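Local coordinates for protein transmembrane oligosaccharyl transferase, putative (Archaeoglobus fulgidus, PDB 3VGP) that is a putative transmembrane oligosaccharyl transferase of the AglB family, seen here as its C-terminal globular domain, at residues E10-M15 / F153-I158; W14-L19 / R87-T91; L144-R148 / F159-G163. The protein carries 1 engineered substitution. One frame throughout, in Å; residues are numbered along the deposited sequence.

Contact 1: E10-M15 / F153-I158; sequences EALEWM and FGDVKI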
ATOM      1  N   GLU A  10     -11.154  10.092  -3.699  1.00 29.97           N
ATOM      2  CA  GLU A  10     -12.294   9.249  -4.056  1.00 30.56           C
ATOM      3  C   GLU A  10     -12.087   7.820  -3.567  1.00 28.61           C
ATOM      4  O   GLU A  10     -12.998   7.198  -3.022  1.00 28.43           O
ATOM      5  CB  GLU A  10     -12.474   9.210  -5.574  1.00 33.10           C
ATOM      6  CG  GLU A  10     -13.472  10.194  -6.145  1.00 40.54           C
ATOM      7  CD  GLU A  10     -13.666   9.989  -7.637  1.00 43.20           C
ATOM      8  OE1 GLU A  10     -12.781  10.398  -8.420  1.00 46.78           O
ATOM      9  OE2 GLU A  10     -14.699   9.401  -8.027  1.00 47.41           O
ATOM     10  N   ALA A  11     -10.887   7.296  -3.793  1.00 26.52           N
ATOM     11  CA  ALA A  11     -10.563   5.942  -3.371  1.00 25.51           C
ATOM     12  C   ALA A  11     -10.688   5.837  -1.855  1.00 25.85           C
ATOM     13  O   ALA A  11     -11.272   4.888  -1.334  1.00 25.64           O
ATOM     14  CB  ALA A  11      -9.147   5.584  -3.810  1.00 23.29           C
ATOM     15  N   LEU A  12     -10.138   6.819  -1.147  1.00 25.65           N
ATOM     16  CA  LEU A  12     -10.195   6.817   0.308  1.00 27.47           C
ATOM     17  C   LEU A  12     -11.633   6.904   0.804  1.00 27.32           C
ATOM     18  O   LEU A  12     -11.974   6.318   1.829  1.00 28.21           O
ATOM     19  CB  LEU A  12      -9.361   7.969   0.878  1.00 29.35           C
ATOM     20  CG  LEU A  12      -7.851   7.714   0.904  1.00 31.23           C
ATOM     21  CD1 LEU A  12      -7.098   9.014   1.130  1.00 33.37           C
ATOM     22  CD2 LEU A  12      -7.528   6.703   1.997  1.00 31.82           C
ATOM     23  N   GLU A  13     -12.476   7.627   0.072  1.00 27.49           N
ATOM     24  CA  GLU A  13     -13.881   7.770   0.447  1.00 30.04           C
ATOM     25  C   GLU A  13     -14.648   6.473   0.199  1.00 28.66           C
ATOM     26  O   GLU A  13     -15.551   6.119   0.961  1.00 29.56           O
ATOM     27  CB  GLU A  13     -14.528   8.913  -0.342  1.00 33.01           C
ATOM     28  CG  GLU A  13     -16.000   9.137  -0.025  1.00 38.40           C
ATOM     29  CD  GLU A  13     -16.271   9.243   1.467  1.00 41.96           C
ATOM     30  OE1 GLU A  13     -15.560  10.011   2.154  1.00 43.05           O
ATOM     31  OE2 GLU A  13     -17.199   8.561   1.953  1.00 44.99           O
ATOM     32  N   TRP A  14     -14.292   5.767  -0.870  1.00 26.68           N
ATOM     33  CA  TRP A  14     -14.945   4.502  -1.193  1.00 23.11           C
ATOM     34  C   TRP A  14     -14.622   3.477  -0.109  1.00 22.55           C
ATOM     35  O   TRP A  14     -15.480   2.690   0.298  1.00 21.70           O
ATOM     36  CB  TRP A  14     -14.452   3.979  -2.545  1.00 21.28           C
ATOM     37  CG  TRP A  14     -15.108   2.697  -2.968  1.00 21.07           C
ATOM     38  CD1 TRP A  14     -16.264   2.558  -3.684  1.00 20.76           C
ATOM     39  CD2 TRP A  14     -14.655   1.370  -2.676  1.00 19.88           C
ATOM     40  NE1 TRP A  14     -16.560   1.224  -3.856  1.00 21.36           N
ATOM     41  CE2 TRP A  14     -15.587   0.474  -3.247  1.00 20.34           C
ATOM     42  CE3 TRP A  14     -13.551   0.850  -1.986  1.00 20.26           C
ATOM     43  CZ2 TRP A  14     -15.448  -0.916  -3.148  1.00 21.82           C
ATOM     44  CZ3 TRP A  14     -13.412  -0.530  -1.889  1.00 20.45           C
ATOM     45  CH2 TRP A  14     -14.357  -1.397  -2.467  1.00 19.88           C
HETATM   46  N   MSE A  15     -13.376   3.484   0.357  1.00 22.22           N
HETATM   47  CA  MSE A  15     -12.963   2.546   1.390  1.00 23.51           C
HETATM   48  C   MSE A  15     -13.561   2.897   2.744  1.00 24.77           C
HETATM   49  O   MSE A  15     -13.952   2.011   3.498  1.00 26.70           O
HETATM   50  CB  MSE A  15     -11.438   2.499   1.492  1.00 23.75           C
HETATM   51  CG  MSE A  15     -10.775   1.925   0.255  1.00 23.66           C
HETATM   52 SE   MSE A  15      -8.875   1.732   0.467  1.00 34.04          SE
HETATM   53  CE  MSE A  15      -8.380   3.569   0.197  1.00 27.34           C
ATOM     54  N   PHE A 153      -9.697   3.954  -9.449  1.00 23.50           N
ATOM     55  CA  PHE A 153     -10.046   5.363  -9.596  1.00 23.24           C
ATOM     56  C   PHE A 153      -8.848   5.976 -10.297  1.00 23.43           C
ATOM     57  O   PHE A 153      -7.869   6.349  -9.656  1.00 23.56           O
ATOM     58  CB  PHE A 153     -10.250   6.000  -8.219  1.00 24.03           C
ATOM     59  CG  PHE A 153     -11.442   5.464  -7.475  1.00 24.60           C
ATOM     60  CD1 PHE A 153     -12.718   5.961  -7.726  1.00 26.96           C
ATOM     61  CD2 PHE A 153     -11.293   4.445  -6.539  1.00 24.15           C
ATOM     62  CE1 PHE A 153     -13.831   5.449  -7.056  1.00 27.62           C
ATOM     63  CE2 PHE A 153     -12.399   3.925  -5.864  1.00 25.05           C
ATOM     64  CZ  PHE A 153     -13.670   4.429  -6.123  1.00 26.44           C
ATOM     65  N   GLY A 154      -8.921   6.072 -11.622  1.00 24.02           N
ATOM     66  CA  GLY A 154      -7.791   6.592 -12.368  1.00 23.92           C
ATOM     67  C   GLY A 154      -6.768   5.471 -12.334  1.00 22.97           C
ATOM     68  O   GLY A 154      -7.076   4.346 -12.729  1.00 23.86           O
ATOM     69  N   ASP A 155      -5.562   5.749 -11.852  1.00 22.10           N
ATOM     70  CA  ASP A 155      -4.550   4.702 -11.768  1.00 21.30           C
ATOM     71  C   ASP A 155      -4.392   4.221 -10.330  1.00 21.53           C
ATOM     72  O   ASP A 155      -3.486   3.449 -10.019  1.00 20.33           O
ATOM     73  CB  ASP A 155      -3.201   5.179 -12.314  1.00 23.60           C
ATOM     74  CG  ASP A 155      -2.711   6.442 -11.646  1.00 25.47           C
ATOM     75  OD1 ASP A 155      -3.258   7.521 -11.948  1.00 28.42           O
ATOM     76  OD2 ASP A 155      -1.780   6.355 -10.817  1.00 24.74           O
ATOM     77  N   VAL A 156      -5.277   4.687  -9.454  1.00 19.11           N
ATOM     78  CA  VAL A 156      -5.258   4.263  -8.059  1.00 18.70           C
ATOM     79  C   VAL A 156      -6.026   2.943  -8.031  1.00 19.02           C
ATOM     80  O   VAL A 156      -7.202   2.899  -8.396  1.00 21.34           O
ATOM     81  CB  VAL A 156      -5.966   5.286  -7.139  1.00 17.44           C
ATOM     82  CG1 VAL A 156      -5.891   4.824  -5.689  1.00 19.07           C
ATOM     83  CG2 VAL A 156      -5.322   6.651  -7.282  1.00 18.41           C
ATOM     84  N   LYS A 157      -5.360   1.872  -7.610  1.00 17.60           N
ATOM     85  CA  LYS A 157      -5.993   0.556  -7.567  1.00 17.38           C
ATOM     86  C   LYS A 157      -6.189   0.075  -6.135  1.00 17.78           C
ATOM     87  O   LYS A 157      -5.271   0.144  -5.322  1.00 17.95           O
ATOM     88  CB  LYS A 157      -5.146  -0.464  -8.336  1.00 16.74           C
ATOM     89  CG  LYS A 157      -4.924  -0.111  -9.797  1.00 14.98           C
ATOM     90  CD  LYS A 157      -4.156  -1.197 -10.531  1.00 17.63           C
ATOM     91  CE  LYS A 157      -3.895  -0.785 -11.980  1.00 21.08           C
ATOM     92  NZ  LYS A 157      -3.205  -1.840 -12.764  1.00 23.03           N
ATOM     93  N   ILE A 158      -7.391  -0.411  -5.837  1.00 14.79           N
ATOM     94  CA  ILE A 158      -7.708  -0.914  -4.504  1.00 16.60           C
ATOM     95  C   ILE A 158      -7.816  -2.432  -4.551  1.00 15.60           C
ATOM     96  O   ILE A 158      -8.611  -2.986  -5.308  1.00 14.60           O
ATOM     97  CB  ILE A 158      -9.040  -0.326  -3.979  1.00 15.74           C
ATOM     98  CG1 ILE A 158      -8.927   1.198  -3.875  1.00 16.51           C
ATOM     99  CG2 ILE A 158      -9.369  -0.910  -2.605  1.00 18.09           C
ATOM    100  CD1 ILE A 158     -10.203   1.877  -3.437  1.00 14.97           C
TER
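Apolar helix-on-sheet packing joins helix 6-20 to the tip of the C-terminal beta hairpin, formed by strands 147-153 and 156-161. The segment axes run nearly alongside, 16° apart in direction and 9.7 Å at closest approach. A type II' turn from Phe153 to Val156, with Gly154 at positive phi, closes the hairpin and sends the Phe153 ring to the helix. One face of that ring lies against Glu10 O and Ala11 N; Ala11 CA is 3.6 Å from Phe153 CD2, and Trp14 CB is 3.7 Å from Phe153 CZ. The small Ala11 lets the strand side chains in close: Ala11 CB is 3.8 Å from Val156 CG1 and 3.9 Å from Ile158 CD1. Ile158 CD1 also reaches Met15 CG (3.7 Å) and Trp14 CE3 (3.8 Å). No hydrogen bond crosses between the segments; the helix backbone bonds within itself, as in Trp14 N to Glu10 O (2.9 Å), and the strand pairs with its sheet neighbours, so shape and burial of apolar surface account for this attachment.

Contact 2: W14-L19 / R87-T91; sequences WMRTSL and RYVVT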
ATOM      1  N   TRP A  14     -14.292   5.767  -0.870  1.00 26.68           N
ATOM      2  CA  TRP A  14     -14.945   4.502  -1.193  1.00 23.11           C
ATOM      3  C   TRP A  14     -14.622   3.477  -0.109  1.00 22.55           C
ATOM      4  O   TRP A  14     -15.480   2.690   0.298  1.00 21.70           O
ATOM      5  CB  TRP A  14     -14.452   3.979  -2.545  1.00 21.28           C
ATOM      6  CG  TRP A  14     -15.108   2.697  -2.968  1.00 21.07           C
ATOM      7  CD1 TRP A  14     -16.264   2.558  -3.684  1.00 20.76           C
ATOM      8  CD2 TRP A  14     -14.655   1.370  -2.676  1.00 19.88           C
ATOM      9  NE1 TRP A  14     -16.560   1.224  -3.856  1.00 21.36           N
ATOM     10  CE2 TRP A  14     -15.587   0.474  -3.247  1.00 20.34           C
ATOM     11  CE3 TRP A  14     -13.551   0.850  -1.986  1.00 20.26           C
ATOM     12  CZ2 TRP A  14     -15.448  -0.916  -3.148  1.00 21.82           C
ATOM     13  CZ3 TRP A  14     -13.412  -0.530  -1.889  1.00 20.45           C
ATOM     14  CH2 TRP A  14     -14.357  -1.397  -2.467  1.00 19.88           C
HETATM   15  N   MSE A  15     -13.376   3.484   0.357  1.00 22.22           N
HETATM   16  CA  MSE A  15     -12.963   2.546   1.390  1.00 23.51           C
HETATM   17  C   MSE A  15     -13.561   2.897   2.744  1.00 24.77           C
HETATM   18  O   MSE A  15     -13.952   2.011   3.498  1.00 26.70           O
HETATM   19  CB  MSE A  15     -11.438   2.499   1.492  1.00 23.75           C
HETATM   20  CG  MSE A  15     -10.775   1.925   0.255  1.00 23.66           C
HETATM   21 SE   MSE A  15      -8.875   1.732   0.467  1.00 34.04          SE
HETATM   22  CE  MSE A  15      -8.380   3.569   0.197  1.00 27.34           C
ATOM     23  N   ARG A  16     -13.626   4.186   3.054  1.00 27.69           N
ATOM     24  CA  ARG A  16     -14.197   4.613   4.326  1.00 29.45           C
ATOM     25  C   ARG A  16     -15.650   4.150   4.377  1.00 30.63           C
ATOM     26  O   ARG A  16     -16.112   3.626   5.389  1.00 31.78           O
ATOM     27  CB  ARG A  16     -14.119   6.128   4.458  1.00 30.97           C
ATOM     28  N   THR A  17     -16.359   4.336   3.269  1.00 30.78           N
ATOM     29  CA  THR A  17     -17.756   3.935   3.174  1.00 31.31           C
ATOM     30  C   THR A  17     -17.887   2.428   3.352  1.00 30.98           C
ATOM     31  O   THR A  17     -18.795   1.947   4.027  1.00 30.67           O
ATOM     32  CB  THR A  17     -18.354   4.356   1.810  1.00 32.87           C
ATOM     33  OG1 THR A  17     -18.364   5.787   1.720  1.00 35.86           O
ATOM     34  CG2 THR A  17     -19.775   3.833   1.652  1.00 34.07           C
ATOM     35  N   SER A  18     -16.969   1.680   2.752  1.00 29.01           N
ATOM     36  CA  SER A  18     -16.995   0.227   2.863  1.00 31.24           C
ATOM     37  C   SER A  18     -16.680  -0.221   4.288  1.00 31.72           C
ATOM     38  O   SER A  18     -17.205  -1.228   4.760  1.00 33.50           O
ATOM     39  CB  SER A  18     -15.987  -0.394   1.893  1.00 29.47           C
ATOM     40  OG  SER A  18     -15.969  -1.806   2.010  1.00 31.99           O
ATOM     41  N   LEU A  19     -15.822   0.535   4.969  1.00 32.64           N
ATOM     42  CA  LEU A  19     -15.422   0.214   6.339  1.00 32.55           C
ATOM     43  C   LEU A  19     -16.421   0.710   7.378  1.00 34.23           C
ATOM     44  O   LEU A  19     -16.540   0.137   8.456  1.00 33.18           O
ATOM     45  CB  LEU A  19     -14.043   0.816   6.631  1.00 31.74           C
ATOM     46  CG  LEU A  19     -12.888   0.335   5.752  1.00 29.90           C
ATOM     47  CD1 LEU A  19     -11.662   1.204   5.974  1.00 30.54           C
ATOM     48  CD2 LEU A  19     -12.595  -1.119   6.072  1.00 27.85           C
ATOM     49  N   ARG A  87      -7.487  -4.770   5.395  1.00 16.90           N
ATOM     50  CA  ARG A  87      -8.502  -5.278   4.476  1.00 16.03           C
ATOM     51  C   ARG A  87      -8.186  -4.818   3.061  1.00 17.65           C
ATOM     52  O   ARG A  87      -8.406  -5.551   2.096  1.00 15.79           O
ATOM     53  CB  ARG A  87      -9.891  -4.770   4.856  1.00 18.12           C
ATOM     54  CG  ARG A  87     -10.959  -5.181   3.855  1.00 17.28           C
ATOM     55  CD  ARG A  87     -12.345  -4.735   4.283  1.00 20.96           C
ATOM     56  NE  ARG A  87     -13.358  -5.164   3.323  1.00 21.97           N
ATOM     57  CZ  ARG A  87     -14.648  -4.865   3.416  1.00 23.22           C
ATOM     58  NH1 ARG A  87     -15.494  -5.297   2.491  1.00 21.56           N
ATOM     59  NH2 ARG A  87     -15.093  -4.134   4.434  1.00 24.45           N
ATOM     60  N   TYR A  88      -7.664  -3.600   2.949  1.00 15.44           N
ATOM     61  CA  TYR A  88      -7.330  -3.033   1.650  1.00 14.46           C
ATOM     62  C   TYR A  88      -5.880  -2.611   1.498  1.00 14.12           C
ATOM     63  O   TYR A  88      -5.261  -2.086   2.427  1.00 14.77           O
ATOM     64  CB  TYR A  88      -8.201  -1.809   1.366  1.00 14.38           C
ATOM     65  CG  TYR A  88      -9.683  -2.095   1.283  1.00 13.98           C
ATOM     66  CD1 TYR A  88     -10.190  -2.960   0.318  1.00 13.36           C
ATOM     67  CD2 TYR A  88     -10.577  -1.486   2.161  1.00 17.67           C
ATOM     68  CE1 TYR A  88     -11.558  -3.214   0.227  1.00 15.50           C
ATOM     69  CE2 TYR A  88     -11.950  -1.735   2.081  1.00 17.52           C
ATOM     70  CZ  TYR A  88     -12.428  -2.600   1.110  1.00 17.12           C
ATOM     71  OH  TYR A  88     -13.779  -2.859   1.017  1.00 19.06           O
ATOM     72  N   VAL A  89      -5.353  -2.848   0.302  1.00 15.27           N
ATOM     73  CA  VAL A  89      -4.004  -2.445  -0.063  1.00 14.13           C
ATOM     74  C   VAL A  89      -4.223  -1.565  -1.293  1.00 15.50           C
ATOM     75  O   VAL A  89      -4.946  -1.947  -2.213  1.00 17.09           O
ATOM     76  CB  VAL A  89      -3.119  -3.650  -0.448  1.00 15.85           C
ATOM     77  CG1 VAL A  89      -1.785  -3.154  -0.975  1.00 16.78           C
ATOM     78  CG2 VAL A  89      -2.890  -4.537   0.771  1.00 18.26           C
ATOM     79  N   VAL A  90      -3.606  -0.392  -1.315  1.00 16.10           N
ATOM     80  CA  VAL A  90      -3.807   0.526  -2.431  1.00 16.23           C
ATOM     81  C   VAL A  90      -2.511   0.875  -3.144  1.00 16.04           C
ATOM     82  O   VAL A  90      -1.508   1.181  -2.502  1.00 16.29           O
ATOM     83  CB  VAL A  90      -4.463   1.835  -1.943  1.00 18.30           C
ATOM     84  CG1 VAL A  90      -4.858   2.700  -3.134  1.00 21.13           C
ATOM     85  CG2 VAL A  90      -5.675   1.515  -1.084  1.00 21.87           C
ATOM     86  N   THR A  91      -2.544   0.831  -4.473  1.00 15.25           N
ATOM     87  CA  THR A  91      -1.375   1.158  -5.286  1.00 15.80           C
ATOM     88  C   THR A  91      -1.735   2.283  -6.256  1.00 17.18           C
ATOM     89  O   THR A  91      -2.894   2.680  -6.354  1.00 17.19           O
ATOM     90  CB  THR A  91      -0.871  -0.067  -6.098  1.00 15.78           C
ATOM     91  OG1 THR A  91      -1.862  -0.466  -7.055  1.00 16.89           O
ATOM     92  CG2 THR A  91      -0.581  -1.243  -5.160  1.00 17.10           C
TER
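In this alpha/beta packing, helix 6-20 lies antiparallel on strand 88-91, an inner strand of the mixed sheet: the segment axes are 176° apart in direction and 11.3 Å at closest approach. That spacing is filled mainly by one large bump. The Tyr88 ring rises from the strand into a hollow on the helix lined by Trp14, Met15, Ser18 and Leu19, residues on successive turns. Trp14 walls it with an offset edge-to-face contact, its six-membered ring turning an edge to the tyrosine face (centroids 5.6 Å apart, planes at 61°). Met15, built as selenomethionine, makes an oblique Met-aromatic contact, with SE 4.7 Å from the ring centroid. Leu19 CD2 borders the hollow 4.1 Å from Tyr88 CE2. Met15 is itself a bump: its SE fits beside the base of the tyrosine, 3.7 Å from Tyr88 CB, and against the next side chain on that face, 3.6 Å from Val90 CG2. Val89 points the other way, to Phe68 and Phe69 of helix 58-69, so the strand is sandwiched between helices. Arg87 extends over the Leu19 and Ser18 end of the hollow, its CD 4.0 Å from Leu19 CD2 and one guanidinium face toward Ser18 OG; its charge is paired in a salt bridge with Glu160 on the adjacent strand. The polar point of the fit lies where the tyrosine tip meets the helix: Ser18 OG and Tyr88 OH share a short hydrogen bond of 2.6 Å.

Contact 3: L144-R148 / F159-G163; sequences LTHFR and FEVVG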
ATOM      1  N   LEU A 144      -1.620 -13.518  -8.034  1.00 21.86           N
ATOM      2  CA  LEU A 144      -1.551 -13.481  -6.577  1.00 20.94           C
ATOM      3  C   LEU A 144      -2.787 -14.196  -6.040  1.00 22.10           C
ATOM      4  O   LEU A 144      -3.898 -13.930  -6.487  1.00 24.40           O
ATOM      5  CB  LEU A 144      -1.526 -12.039  -6.079  1.00 21.14           C
ATOM      6  CG  LEU A 144      -0.282 -11.224  -6.437  1.00 21.02           C
ATOM      7  CD1 LEU A 144      -0.450  -9.794  -5.952  1.00 21.63           C
ATOM      8  CD2 LEU A 144       0.943 -11.857  -5.813  1.00 22.00           C
ATOM      9  N   THR A 145      -2.595 -15.097  -5.084  1.00 22.09           N
ATOM     10  CA  THR A 145      -3.722 -15.847  -4.535  1.00 22.66           C
ATOM     11  C   THR A 145      -4.419 -15.186  -3.350  1.00 21.25           C
ATOM     12  O   THR A 145      -5.568 -15.505  -3.054  1.00 20.51           O
ATOM     13  CB  THR A 145      -3.289 -17.263  -4.093  1.00 24.69           C
ATOM     14  OG1 THR A 145      -2.461 -17.172  -2.929  1.00 29.19           O
ATOM     15  CG2 THR A 145      -2.507 -17.951  -5.206  1.00 27.18           C
ATOM     16  N   HIS A 146      -3.736 -14.264  -2.678  1.00 19.97           N
ATOM     17  CA  HIS A 146      -4.310 -13.614  -1.504  1.00 19.88           C
ATOM     18  C   HIS A 146      -4.776 -12.178  -1.707  1.00 18.49           C
ATOM     19  O   HIS A 146      -5.157 -11.511  -0.746  1.00 19.85           O
ATOM     20  CB  HIS A 146      -3.305 -13.648  -0.351  1.00 23.54           C
ATOM     21  CG  HIS A 146      -2.888 -15.029   0.047  1.00 28.08           C
ATOM     22  ND1 HIS A 146      -3.756 -15.932   0.623  1.00 30.86           N
ATOM     23  CD2 HIS A 146      -1.701 -15.669  -0.068  1.00 30.06           C
ATOM     24  CE1 HIS A 146      -3.123 -17.069   0.846  1.00 31.33           C
ATOM     25  NE2 HIS A 146      -1.873 -16.936   0.436  1.00 33.22           N
ATOM     26  N   PHE A 147      -4.759 -11.704  -2.947  1.00 17.92           N
ATOM     27  CA  PHE A 147      -5.168 -10.334  -3.234  1.00 15.95           C
ATOM     28  C   PHE A 147      -6.056 -10.264  -4.462  1.00 17.11           C
ATOM     29  O   PHE A 147      -5.779 -10.902  -5.475  1.00 18.65           O
ATOM     30  CB  PHE A 147      -3.925  -9.464  -3.444  1.00 17.71           C
ATOM     31  CG  PHE A 147      -2.988  -9.474  -2.275  1.00 15.90           C
ATOM     32  CD1 PHE A 147      -3.196  -8.627  -1.197  1.00 15.98           C
ATOM     33  CD2 PHE A 147      -1.925 -10.371  -2.227  1.00 17.32           C
ATOM     34  CE1 PHE A 147      -2.362  -8.671  -0.082  1.00 17.37           C
ATOM     35  CE2 PHE A 147      -1.088 -10.425  -1.121  1.00 17.50           C
ATOM     36  CZ  PHE A 147      -1.304  -9.574  -0.043  1.00 16.95           C
ATOM     37  N   ARG A 148      -7.125  -9.481  -4.361  1.00 16.64           N
ATOM     38  CA  ARG A 148      -8.070  -9.321  -5.457  1.00 17.42           C
ATOM     39  C   ARG A 148      -8.324  -7.844  -5.777  1.00 16.15           C
ATOM     40  O   ARG A 148      -8.648  -7.057  -4.890  1.00 15.52           O
ATOM     41  CB  ARG A 148      -9.396 -10.001  -5.080  1.00 17.20           C
ATOM     42  CG  ARG A 148     -10.527  -9.799  -6.073  1.00 20.70           C
ATOM     43  CD  ARG A 148     -11.809 -10.472  -5.583  1.00 25.33           C
ATOM     44  NE  ARG A 148     -12.888 -10.347  -6.560  1.00 26.60           N
ATOM     45  CZ  ARG A 148     -14.113 -10.835  -6.396  1.00 28.44           C
ATOM     46  NH1 ARG A 148     -14.430 -11.489  -5.286  1.00 26.50           N
ATOM     47  NH2 ARG A 148     -15.023 -10.666  -7.346  1.00 28.33           N
ATOM     48  N   PHE A 159      -6.997  -3.096  -3.742  1.00 13.95           N
ATOM     49  CA  PHE A 159      -6.980  -4.551  -3.668  1.00 13.84           C
ATOM     50  C   PHE A 159      -7.523  -4.983  -2.317  1.00 16.02           C
ATOM     51  O   PHE A 159      -7.221  -4.370  -1.297  1.00 15.55           O
ATOM     52  CB  PHE A 159      -5.547  -5.068  -3.811  1.00 14.20           C
ATOM     53  CG  PHE A 159      -4.924  -4.775  -5.148  1.00 12.55           C
ATOM     54  CD1 PHE A 159      -5.027  -5.686  -6.192  1.00 14.62           C
ATOM     55  CD2 PHE A 159      -4.241  -3.582  -5.363  1.00 14.68           C
ATOM     56  CE1 PHE A 159      -4.458  -5.420  -7.429  1.00 15.31           C
ATOM     57  CE2 PHE A 159      -3.669  -3.302  -6.599  1.00 15.27           C
ATOM     58  CZ  PHE A 159      -3.775  -4.220  -7.634  1.00 15.29           C
ATOM     59  N   GLU A 160      -8.335  -6.032  -2.309  1.00 14.51           N
ATOM     60  CA  GLU A 160      -8.861  -6.535  -1.052  1.00 15.21           C
ATOM     61  C   GLU A 160      -8.062  -7.773  -0.679  1.00 16.47           C
ATOM     62  O   GLU A 160      -7.730  -8.599  -1.534  1.00 16.55           O
ATOM     63  CB  GLU A 160     -10.348  -6.884  -1.188  1.00 18.11           C
ATOM     64  CG  GLU A 160     -10.985  -7.382   0.105  1.00 22.21           C
ATOM     65  CD  GLU A 160     -12.503  -7.416   0.030  1.00 25.46           C
ATOM     66  OE1 GLU A 160     -13.037  -7.878  -1.000  1.00 25.95           O
ATOM     67  OE2 GLU A 160     -13.162  -6.989   1.004  1.00 27.17           O
ATOM     68  N   VAL A 161      -7.724  -7.886   0.597  1.00 14.32           N
ATOM     69  CA  VAL A 161      -6.982  -9.038   1.078  1.00 16.53           C
ATOM     70  C   VAL A 161      -7.969 -10.197   1.203  1.00 17.20           C
ATOM     71  O   VAL A 161      -8.981 -10.085   1.891  1.00 18.50           O
ATOM     72  CB  VAL A 161      -6.357  -8.746   2.451  1.00 16.75           C
ATOM     73  CG1 VAL A 161      -5.604  -9.966   2.953  1.00 16.96           C
ATOM     74  CG2 VAL A 161      -5.423  -7.558   2.334  1.00 16.33           C
ATOM     75  N   VAL A 162      -7.672 -11.301   0.530  1.00 16.99           N
ATOM     76  CA  VAL A 162      -8.542 -12.471   0.558  1.00 18.79           C
ATOM     77  C   VAL A 162      -8.358 -13.233   1.861  1.00 20.36           C
ATOM     78  O   VAL A 162      -7.280 -13.759   2.133  1.00 19.97           O
ATOM     79  CB  VAL A 162      -8.233 -13.415  -0.624  1.00 19.24           C
ATOM     80  CG1 VAL A 162      -9.172 -14.608  -0.602  1.00 22.33           C
ATOM     81  CG2 VAL A 162      -8.367 -12.660  -1.932  1.00 18.55           C
ATOM     82  N   GLY A 163      -9.415 -13.284   2.663  1.00 21.44           N
ATOM     83  CA  GLY A 163      -9.342 -13.990   3.928  1.00 22.82           C
ATOM     84  C   GLY A 163      -9.112 -13.074   5.111  1.00 24.57           C
ATOM     85  O   GLY A 163      -8.797 -13.542   6.203  1.00 25.34           O
TER
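Three backbone hydrogen bonds hold the open end of the C-terminal beta hairpin together. Arg148 and Glu160 form an antiparallel hydrogen-bonded pair, with Glu160 N to Arg148 O at 2.8 Å and Arg148 N to Glu160 O at 3.0 Å. Beyond the adjoining non-hydrogen-bonded pair, Phe147 with Val161, Val162 N donates to His146 O at 2.8 Å and an almost straight 170°, carrying the ladder pattern past the regular strands. CA-H...O contacts supplement it: Phe159 CA lies 3.2 Å from Arg148 O, and Phe147 CA 3.5 Å from Glu160 O. Arg148 and Glu160 project from one face of the sheet, yet the arginine extends off past the pair, and the Glu160 carboxylate makes its salt bridge with Arg87 next to strand 88-91. On the other face Phe147 CE1 touches Val161 CG2 at 4.1 Å. Val162 lies across the start of strand 147-153, its CG2 3.9 Å from Phe147 N and 4.2 Å from Arg148 CB. Two helices pack on the Phe147 face: Val161 meets Ile78 and Lys82 of helix 74-84, while Phe147 and Phe159 both touch Leu136 of helix 132-138. The Glu74 carboxylate accepts bonds from the Thr145 and His146 amides, tying the entry to the hairpin to helix 74-84, and strand 88-91 and the Arg87 that precedes it pair with strand 156-161 along its other edge through Phe159 with Val89 and Val161 with Arg87.

In the fold
Contacts 1 and 2 share helix 6-20, even the same Trp14 and Met15, and seat it on neighbouring strands of one sheet; contact 3 lies within that sheet, at the far end of strand 156-161 from contact 1. Chemistry follows place. The helix contacts work through side chains: contact 1 essentially apolar, without a hydrogen bond, contact 2 aromatic with one hydroxyl-hydroxyl hydrogen bond, whereas contact 3 depends on backbone hydrogen bonding. All three mix buried and more open residues, but contact 3 has the most exposed participants. The strands join them directly: Lys157 N probably bonds Thr91 O (2.9 Å), and Phe159 N probably bonds Val89 O (2.8 Å).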